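Local coordinates for protein type 3 secretion system chaperone PscG (Pseudomonas aeruginosa, PDB 2UWJ) that acts with PscE as a chaperone that keeps the PscF needle protein of the type III secretion system from polymerising prematurely in the cytoplasm, at residues E23-I28 against R42-S47; W73-E78 against A103-G108. One frame throughout, in Å; residues are numbered along the deposited sequence.

Contact 1: E23-I28 against R42-S47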
ATOM      1  N   GLU C  23      23.836   2.058  -4.570  1.00 23.36           N
ATOM      2  CA  GLU C  23      24.623   0.829  -4.433  1.00 29.57           C
ATOM      3  C   GLU C  23      23.812  -0.197  -3.631  1.00 27.38           C
ATOM      4  O   GLU C  23      23.797  -1.406  -3.949  1.00 26.27           O
ATOM      5  CB  GLU C  23      25.895   1.096  -3.638  1.00 34.49           C
ATOM      6  CG  GLU C  23      26.934   1.932  -4.347  1.00 53.27           C
ATOM      7  CD  GLU C  23      28.177   2.121  -3.464  1.00 63.98           C
ATOM      8  OE1 GLU C  23      28.687   1.097  -2.924  1.00 61.27           O
ATOM      9  OE2 GLU C  23      28.627   3.283  -3.309  1.00 69.23           O
ATOM     10  N   GLU C  24      23.196   0.270  -2.549  1.00 24.21           N
ATOM     11  CA  GLU C  24      22.371  -0.613  -1.740  1.00 26.23           C
ATOM     12  C   GLU C  24      21.197  -1.192  -2.534  1.00 25.92           C
ATOM     13  O   GLU C  24      20.952  -2.405  -2.498  1.00 25.90           O
ATOM     14  CB  GLU C  24      21.834   0.118  -0.493  1.00 22.88           C
ATOM     15  CG  GLU C  24      22.964   0.623   0.456  1.00 26.53           C
ATOM     16  CD  GLU C  24      23.577   1.980   0.048  1.00 33.19           C
ATOM     17  OE1 GLU C  24      23.207   2.557  -0.987  1.00 31.92           O
ATOM     18  OE2 GLU C  24      24.456   2.460   0.779  1.00 29.91           O
ATOM     19  N   ALA C  25      20.489  -0.340  -3.279  1.00 26.77           N
ATOM     20  CA  ALA C  25      19.330  -0.785  -4.043  1.00 24.96           C
ATOM     21  C   ALA C  25      19.756  -1.817  -5.064  1.00 23.91           C
ATOM     22  O   ALA C  25      19.083  -2.836  -5.257  1.00 23.62           O
ATOM     23  CB  ALA C  25      18.632   0.429  -4.789  1.00 25.26           C
ATOM     24  N   LEU C  26      20.877  -1.545  -5.718  1.00 22.09           N
ATOM     25  CA  LEU C  26      21.398  -2.457  -6.738  1.00 23.66           C
ATOM     26  C   LEU C  26      21.732  -3.852  -6.156  1.00 23.17           C
ATOM     27  O   LEU C  26      21.426  -4.874  -6.790  1.00 23.57           O
ATOM     28  CB  LEU C  26      22.636  -1.875  -7.409  1.00 27.76           C
ATOM     29  CG  LEU C  26      23.248  -2.764  -8.519  1.00 41.88           C
ATOM     30  CD1 LEU C  26      22.206  -2.938  -9.625  1.00 40.83           C
ATOM     31  CD2 LEU C  26      24.569  -2.140  -9.096  1.00 40.21           C
ATOM     32  N   CYS C  27      22.396  -3.897  -4.998  1.00 24.47           N
ATOM     33  CA  CYS C  27      22.706  -5.194  -4.379  1.00 25.16           C
ATOM     34  C   CYS C  27      21.422  -5.944  -4.113  1.00 24.71           C
ATOM     35  O   CYS C  27      21.340  -7.164  -4.281  1.00 24.13           O
ATOM     36  CB  CYS C  27      23.439  -5.007  -3.033  1.00 29.35           C
ATOM     37  SG  CYS C  27      25.123  -4.385  -3.178  1.00 33.85           S
ATOM     38  N   ILE C  28      20.385  -5.220  -3.696  1.00 22.30           N
ATOM     39  CA  ILE C  28      19.128  -5.912  -3.431  1.00 22.70           C
ATOM     40  C   ILE C  28      18.473  -6.401  -4.710  1.00 25.07           C
ATOM     41  O   ILE C  28      17.938  -7.505  -4.758  1.00 21.42           O
ATOM     42  CB  ILE C  28      18.146  -5.022  -2.619  1.00 25.03           C
ATOM     43  CG1 ILE C  28      18.730  -4.842  -1.182  1.00 25.95           C
ATOM     44  CG2 ILE C  28      16.724  -5.709  -2.577  1.00 19.96           C
ATOM     45  CD1 ILE C  28      18.117  -3.681  -0.340  1.00 25.07           C
ATOM     46  N   ARG C  42      13.550  -5.374 -11.571  1.00 19.68           N
ATOM     47  CA  ARG C  42      13.584  -4.493 -12.741  1.00 18.86           C
ATOM     48  C   ARG C  42      13.078  -3.092 -12.351  1.00 20.20           C
ATOM     49  O   ARG C  42      13.681  -2.077 -12.707  1.00 20.83           O
ATOM     50  CB  ARG C  42      12.752  -5.138 -13.856  1.00 24.08           C
ATOM     51  CG  ARG C  42      12.743  -4.375 -15.170  1.00 33.28           C
ATOM     52  CD  ARG C  42      14.101  -4.327 -15.742  1.00 33.11           C
ATOM     53  NE  ARG C  42      14.693  -5.661 -15.901  1.00 42.33           N
ATOM     54  CZ  ARG C  42      14.473  -6.532 -16.896  1.00 40.68           C
ATOM     55  NH1 ARG C  42      13.640  -6.277 -17.907  1.00 33.23           N
ATOM     56  NH2 ARG C  42      15.157  -7.687 -16.880  1.00 43.86           N
ATOM     57  N   LEU C  43      11.968  -3.042 -11.625  1.00 21.40           N
ATOM     58  CA  LEU C  43      11.452  -1.783 -11.057  1.00 20.49           C
ATOM     59  C   LEU C  43      12.540  -1.028 -10.265  1.00 23.85           C
ATOM     60  O   LEU C  43      12.776   0.194 -10.438  1.00 21.49           O
ATOM     61  CB  LEU C  43      10.277  -2.090 -10.080  1.00 20.90           C
ATOM     62  CG  LEU C  43       9.838  -0.878  -9.223  1.00 21.54           C
ATOM     63  CD1 LEU C  43       9.389   0.193 -10.195  1.00 22.14           C
ATOM     64  CD2 LEU C  43       8.635  -1.230  -8.267  1.00 19.77           C
ATOM     65  N   ILE C  44      13.221  -1.734  -9.378  1.00 20.53           N
ATOM     66  CA  ILE C  44      14.261  -1.093  -8.552  1.00 19.65           C
ATOM     67  C   ILE C  44      15.427  -0.573  -9.386  1.00 19.50           C
ATOM     68  O   ILE C  44      15.886   0.562  -9.202  1.00 22.63           O
ATOM     69  CB  ILE C  44      14.787  -2.099  -7.454  1.00 18.29           C
ATOM     70  CG1 ILE C  44      13.668  -2.347  -6.392  1.00 17.93           C
ATOM     71  CG2 ILE C  44      16.053  -1.539  -6.781  1.00 18.06           C
ATOM     72  CD1 ILE C  44      13.805  -3.810  -5.655  1.00 20.72           C
ATOM     73  N   ARG C  45      15.885  -1.395 -10.316  1.00 21.78           N
ATOM     74  CA  ARG C  45      16.984  -1.032 -11.211  1.00 24.81           C
ATOM     75  C   ARG C  45      16.610   0.239 -11.971  1.00 21.58           C
ATOM     76  O   ARG C  45      17.391   1.176 -12.050  1.00 23.53           O
ATOM     77  CB  ARG C  45      17.199  -2.164 -12.234  1.00 23.41           C
ATOM     78  CG  ARG C  45      18.036  -3.382 -11.702  1.00 23.21           C
ATOM     79  CD  ARG C  45      18.286  -4.357 -12.825  1.00 26.00           C
ATOM     80  NE  ARG C  45      18.942  -5.587 -12.364  1.00 30.50           N
ATOM     81  CZ  ARG C  45      20.237  -5.666 -12.058  1.00 37.58           C
ATOM     82  NH1 ARG C  45      20.988  -4.577 -12.161  1.00 35.49           N
ATOM     83  NH2 ARG C  45      20.795  -6.829 -11.692  1.00 33.87           N
ATOM     84  N   ILE C  46      15.411   0.232 -12.556  1.00 19.06           N
ATOM     85  CA  ILE C  46      14.956   1.393 -13.348  1.00 21.71           C
ATOM     86  C   ILE C  46      14.784   2.696 -12.506  1.00 25.18           C
ATOM     87  O   ILE C  46      15.241   3.791 -12.884  1.00 22.46           O
ATOM     88  CB  ILE C  46      13.667   1.051 -14.061  1.00 17.96           C
ATOM     89  CG1 ILE C  46      13.998   0.056 -15.186  1.00 20.35           C
ATOM     90  CG2 ILE C  46      13.015   2.363 -14.630  1.00 20.11           C
ATOM     91  CD1 ILE C  46      12.778  -0.651 -15.807  1.00 22.39           C
ATOM     92  N   SER C  47      14.169   2.555 -11.337  1.00 24.03           N
ATOM     93  CA  SER C  47      13.975   3.687 -10.466  1.00 23.05           C
ATOM     94  C   SER C  47      15.340   4.256 -10.039  1.00 24.07           C
ATOM     95  O   SER C  47      15.553   5.493 -10.035  1.00 21.50           O
ATOM     96  CB  SER C  47      13.165   3.288  -9.222  1.00 18.39           C
ATOM     97  OG  SER C  47      13.083   4.380  -8.318  1.00 19.61           O
TER
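Ile44 and Arg45 are the two residues of 42-47 that meet helix segment 23-28. Ile44 comes first and makes the buried half of the contact. Its CB points at the facing helix. The CG2 branch does the touching, and it lies anti to the backbone N. CG2 of Ile44 is 3.6 Å from the carbonyl O of Ala25 and 3.8 Å from the CB of Ala25. The backbones run close here. Ala25 CA and Ile44 CA are 6.8 Å apart, consistent with the small methyl of Ala25, and Leu26 CA and Arg45 CA are 6.4 Å apart. Arg45 follows on the more open side. Its chain is extended from CG to NE and crosses that of Leu26 at a slant. Leu26 CD1 lies 3.3 Å from Arg45 NH1, oblique to the guanidinium plane. With CG anti to its own N (chi1 -179°), Leu26 brings this methyl toward the arginine. The charge is met elsewhere, because Arg45 NE forms a salt bridge with Glu33, further along the first helix. That bridge probably helps hold the guanidinium beside Leu26. No hydrogen bond joins the two segments. Helices 22-34 and 38-51 form an antiparallel pair of consecutive helices, consistent with the TPR-like fold of the family. Helix 4-17 packs against both through Ala13, which touches Ile28 and Ile44. Helix 71-80 covers another side of 42-47, where Trp73 meets Leu43, Ile46 and Ser47.

Contact 2: W73-E78 against A103-G108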
ATOM      1  N   TRP C  73       7.853   4.640 -16.206  1.00 20.81           N
ATOM      2  CA  TRP C  73       9.235   5.009 -15.994  1.00 19.25           C
ATOM      3  C   TRP C  73       9.905   5.332 -17.318  1.00 23.03           C
ATOM      4  O   TRP C  73      10.699   6.289 -17.374  1.00 19.55           O
ATOM      5  CB  TRP C  73      10.036   3.892 -15.301  1.00 19.63           C
ATOM      6  CG  TRP C  73       9.460   3.583 -13.978  1.00 19.98           C
ATOM      7  CD1 TRP C  73       8.449   2.684 -13.690  1.00 20.43           C
ATOM      8  CD2 TRP C  73       9.821   4.196 -12.740  1.00 22.99           C
ATOM      9  NE1 TRP C  73       8.170   2.705 -12.323  1.00 22.83           N
ATOM     10  CE2 TRP C  73       9.009   3.623 -11.727  1.00 26.72           C
ATOM     11  CE3 TRP C  73      10.764   5.180 -12.384  1.00 30.66           C
ATOM     12  CZ2 TRP C  73       9.123   4.008 -10.375  1.00 28.98           C
ATOM     13  CZ3 TRP C  73      10.867   5.557 -11.027  1.00 28.01           C
ATOM     14  CH2 TRP C  73      10.068   4.978 -10.060  1.00 25.05           C
ATOM     15  N   PHE C  74       9.616   4.575 -18.372  1.00 20.27           N
ATOM     16  CA  PHE C  74      10.231   4.877 -19.682  1.00 22.99           C
ATOM     17  C   PHE C  74       9.685   6.226 -20.234  1.00 22.63           C
ATOM     18  O   PHE C  74      10.471   7.007 -20.787  1.00 24.31           O
ATOM     19  CB  PHE C  74      10.017   3.720 -20.679  1.00 20.94           C
ATOM     20  CG  PHE C  74      10.473   2.380 -20.127  1.00 20.93           C
ATOM     21  CD1 PHE C  74      11.671   2.282 -19.426  1.00 20.29           C
ATOM     22  CD2 PHE C  74       9.684   1.223 -20.294  1.00 24.00           C
ATOM     23  CE1 PHE C  74      12.100   1.027 -18.884  1.00 25.87           C
ATOM     24  CE2 PHE C  74      10.097  -0.017 -19.766  1.00 23.66           C
ATOM     25  CZ  PHE C  74      11.292  -0.115 -19.065  1.00 24.79           C
ATOM     26  N   ALA C  75       8.377   6.490 -20.083  1.00 22.61           N
ATOM     27  CA  ALA C  75       7.821   7.807 -20.489  1.00 21.70           C
ATOM     28  C   ALA C  75       8.600   8.931 -19.708  1.00 27.39           C
ATOM     29  O   ALA C  75       9.002   9.959 -20.277  1.00 25.31           O
ATOM     30  CB  ALA C  75       6.343   7.906 -20.107  1.00 21.74           C
ATOM     31  N   LEU C  76       8.811   8.728 -18.412  1.00 22.62           N
ATOM     32  CA  LEU C  76       9.483   9.783 -17.606  1.00 20.85           C
ATOM     33  C   LEU C  76      10.904   9.999 -18.141  1.00 26.18           C
ATOM     34  O   LEU C  76      11.386  11.158 -18.200  1.00 24.79           O
ATOM     35  CB  LEU C  76       9.544   9.415 -16.109  1.00 19.09           C
ATOM     36  CG  LEU C  76       8.165   9.538 -15.375  1.00 23.63           C
ATOM     37  CD1 LEU C  76       8.240   8.874 -14.000  1.00 26.08           C
ATOM     38  CD2 LEU C  76       7.758  10.980 -15.249  1.00 24.20           C
ATOM     39  N   CYS C  77      11.588   8.904 -18.498  1.00 21.01           N
ATOM     40  CA  CYS C  77      12.960   8.985 -19.028  1.00 23.63           C
ATOM     41  C   CYS C  77      12.979   9.762 -20.364  1.00 25.55           C
ATOM     42  O   CYS C  77      13.871  10.622 -20.625  1.00 22.38           O
ATOM     43  CB  CYS C  77      13.545   7.567 -19.233  1.00 22.40           C
ATOM     44  SG  CYS C  77      14.050   6.810 -17.677  1.00 23.87           S
ATOM     45  N   GLU C  78      12.035   9.433 -21.226  1.00 22.35           N
ATOM     46  CA  GLU C  78      11.932  10.115 -22.531  1.00 24.16           C
ATOM     47  C   GLU C  78      11.669  11.632 -22.280  1.00 28.53           C
ATOM     48  O   GLU C  78      12.228  12.516 -22.972  1.00 26.92           O
ATOM     49  CB  GLU C  78      10.786   9.479 -23.353  1.00 20.25           C
ATOM     50  CG  GLU C  78      11.227   8.165 -23.992  1.00 24.05           C
ATOM     51  CD  GLU C  78      10.062   7.294 -24.486  1.00 23.08           C
ATOM     52  OE1 GLU C  78       8.934   7.447 -23.990  1.00 24.72           O
ATOM     53  OE2 GLU C  78      10.311   6.464 -25.358  1.00 23.05           O
ATOM     54  N   ALA C 103      -3.527   3.825 -17.332  1.00 28.81           N
ATOM     55  CA  ALA C 103      -4.302   4.762 -18.121  1.00 31.36           C
ATOM     56  C   ALA C 103      -4.330   6.151 -17.464  1.00 31.43           C
ATOM     57  O   ALA C 103      -4.209   7.193 -18.152  1.00 29.12           O
ATOM     58  CB  ALA C 103      -5.747   4.210 -18.337  1.00 31.26           C
ATOM     59  N   ASP C 104      -4.487   6.189 -16.141  1.00 28.13           N
ATOM     60  CA  ASP C 104      -4.521   7.485 -15.447  1.00 26.34           C
ATOM     61  C   ASP C 104      -3.144   8.105 -15.446  1.00 28.27           C
ATOM     62  O   ASP C 104      -3.024   9.323 -15.509  1.00 25.61           O
ATOM     63  CB  ASP C 104      -4.998   7.377 -13.977  1.00 26.77           C
ATOM     64  CG  ASP C 104      -6.460   6.972 -13.857  1.00 33.88           C
ATOM     65  OD1 ASP C 104      -7.172   7.093 -14.886  1.00 26.59           O
ATOM     66  OD2 ASP C 104      -6.889   6.526 -12.749  1.00 26.27           O
ATOM     67  N   PHE C 105      -2.096   7.292 -15.291  1.00 24.37           N
ATOM     68  CA  PHE C 105      -0.759   7.919 -15.336  1.00 23.83           C
ATOM     69  C   PHE C 105      -0.567   8.602 -16.709  1.00 25.50           C
ATOM     70  O   PHE C 105      -0.076   9.724 -16.788  1.00 24.46           O
ATOM     71  CB  PHE C 105       0.368   6.889 -15.177  1.00 23.39           C
ATOM     72  CG  PHE C 105       1.756   7.454 -15.458  1.00 22.98           C
ATOM     73  CD1 PHE C 105       2.508   7.997 -14.427  1.00 21.02           C
ATOM     74  CD2 PHE C 105       2.249   7.493 -16.759  1.00 24.05           C
ATOM     75  CE1 PHE C 105       3.760   8.598 -14.684  1.00 26.17           C
ATOM     76  CE2 PHE C 105       3.497   8.096 -17.047  1.00 24.97           C
ATOM     77  CZ  PHE C 105       4.245   8.650 -16.011  1.00 26.60           C
ATOM     78  N   ALA C 106      -0.930   7.899 -17.781  1.00 26.82           N
ATOM     79  CA  ALA C 106      -0.733   8.424 -19.142  1.00 28.13           C
ATOM     80  C   ALA C 106      -1.534   9.700 -19.417  1.00 31.55           C
ATOM     81  O   ALA C 106      -0.993  10.689 -19.905  1.00 28.18           O
ATOM     82  CB  ALA C 106      -1.075   7.339 -20.180  1.00 27.87           C
ATOM     83  N   ALA C 107      -2.827   9.668 -19.099  1.00 34.38           N
ATOM     84  CA  ALA C 107      -3.694  10.831 -19.282  1.00 32.81           C
ATOM     85  C   ALA C 107      -3.179  11.977 -18.413  1.00 34.16           C
ATOM     86  O   ALA C 107      -3.105  13.128 -18.855  1.00 32.82           O
ATOM     87  CB  ALA C 107      -5.143  10.481 -18.898  1.00 32.85           C
ATOM     88  N   GLY C 108      -2.812  11.687 -17.165  1.00 30.33           N
ATOM     89  CA  GLY C 108      -2.309  12.764 -16.325  1.00 27.72           C
ATOM     90  C   GLY C 108      -0.980  13.369 -16.806  1.00 33.24           C
ATOM     91  O   GLY C 108      -0.794  14.595 -16.808  1.00 34.22           O
TER
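Phe105 reaches across to Ala75 and Leu76 and is the one residue of 103-108 that touches segment 73-78. Its CG stands anti to the backbone N (chi1 170°), and its CB points toward the other helix. This carries the ring across to 73-78, where its CE2-CZ edge meets the other helix. Both partners sit at that edge, near the ring plane, and neither stacks on a face. Leu76 CG lies 4.1 Å from Phe105 CZ. Ala75 CB lies 4.2 Å from the neighbouring ring atom, Phe105 CE2. These are ordinary van der Waals distances, and all three residues are buried. The packed part ends there. Ala75 CA and Ala106 CA, the nearest backbone pair, are still 8.7 Å apart. The ring spans the distance between the two backbones. Ala106 packs instead on Leu94 of helix 84-95, and Ala75 on Leu87 of the same helix. Away from Phe105 the segment is more open. Ala107 is exposed, and Asp104, only partly exposed, makes its salt bridge outside this contact, with a basic side chain of another chain. Glu78 is buried but pairs with Arg90 rather than with this segment. Apolar side chains of another protein in the assembly pack on Trp73, Leu76 and Phe105. The two segments run roughly parallel, with helix 84-95 between them in sequence and touching both. This is consistent with the stacked helices of a TPR-like fold, as the family's clan suggests.

The two contacts lie in series along the chain, on opposite sides of its centre, with their own centres about 20 Å apart. They hold different helices. Contact 1 joins consecutive helices at close range and is partly buried, with an aliphatic core and an arginine at its more open side. Contact 2 is fully buried, smaller in area and wholly apolar, and it joins helices that have helix 84-95 between them in sequence. The two touch through Trp73 and Phe74. At the second of these, Ile46 CD1 is 3.6 Å from Phe74 CE1. Helix 38-51 thus carries the packing from contact 1 on to helix 71-80 of contact 2.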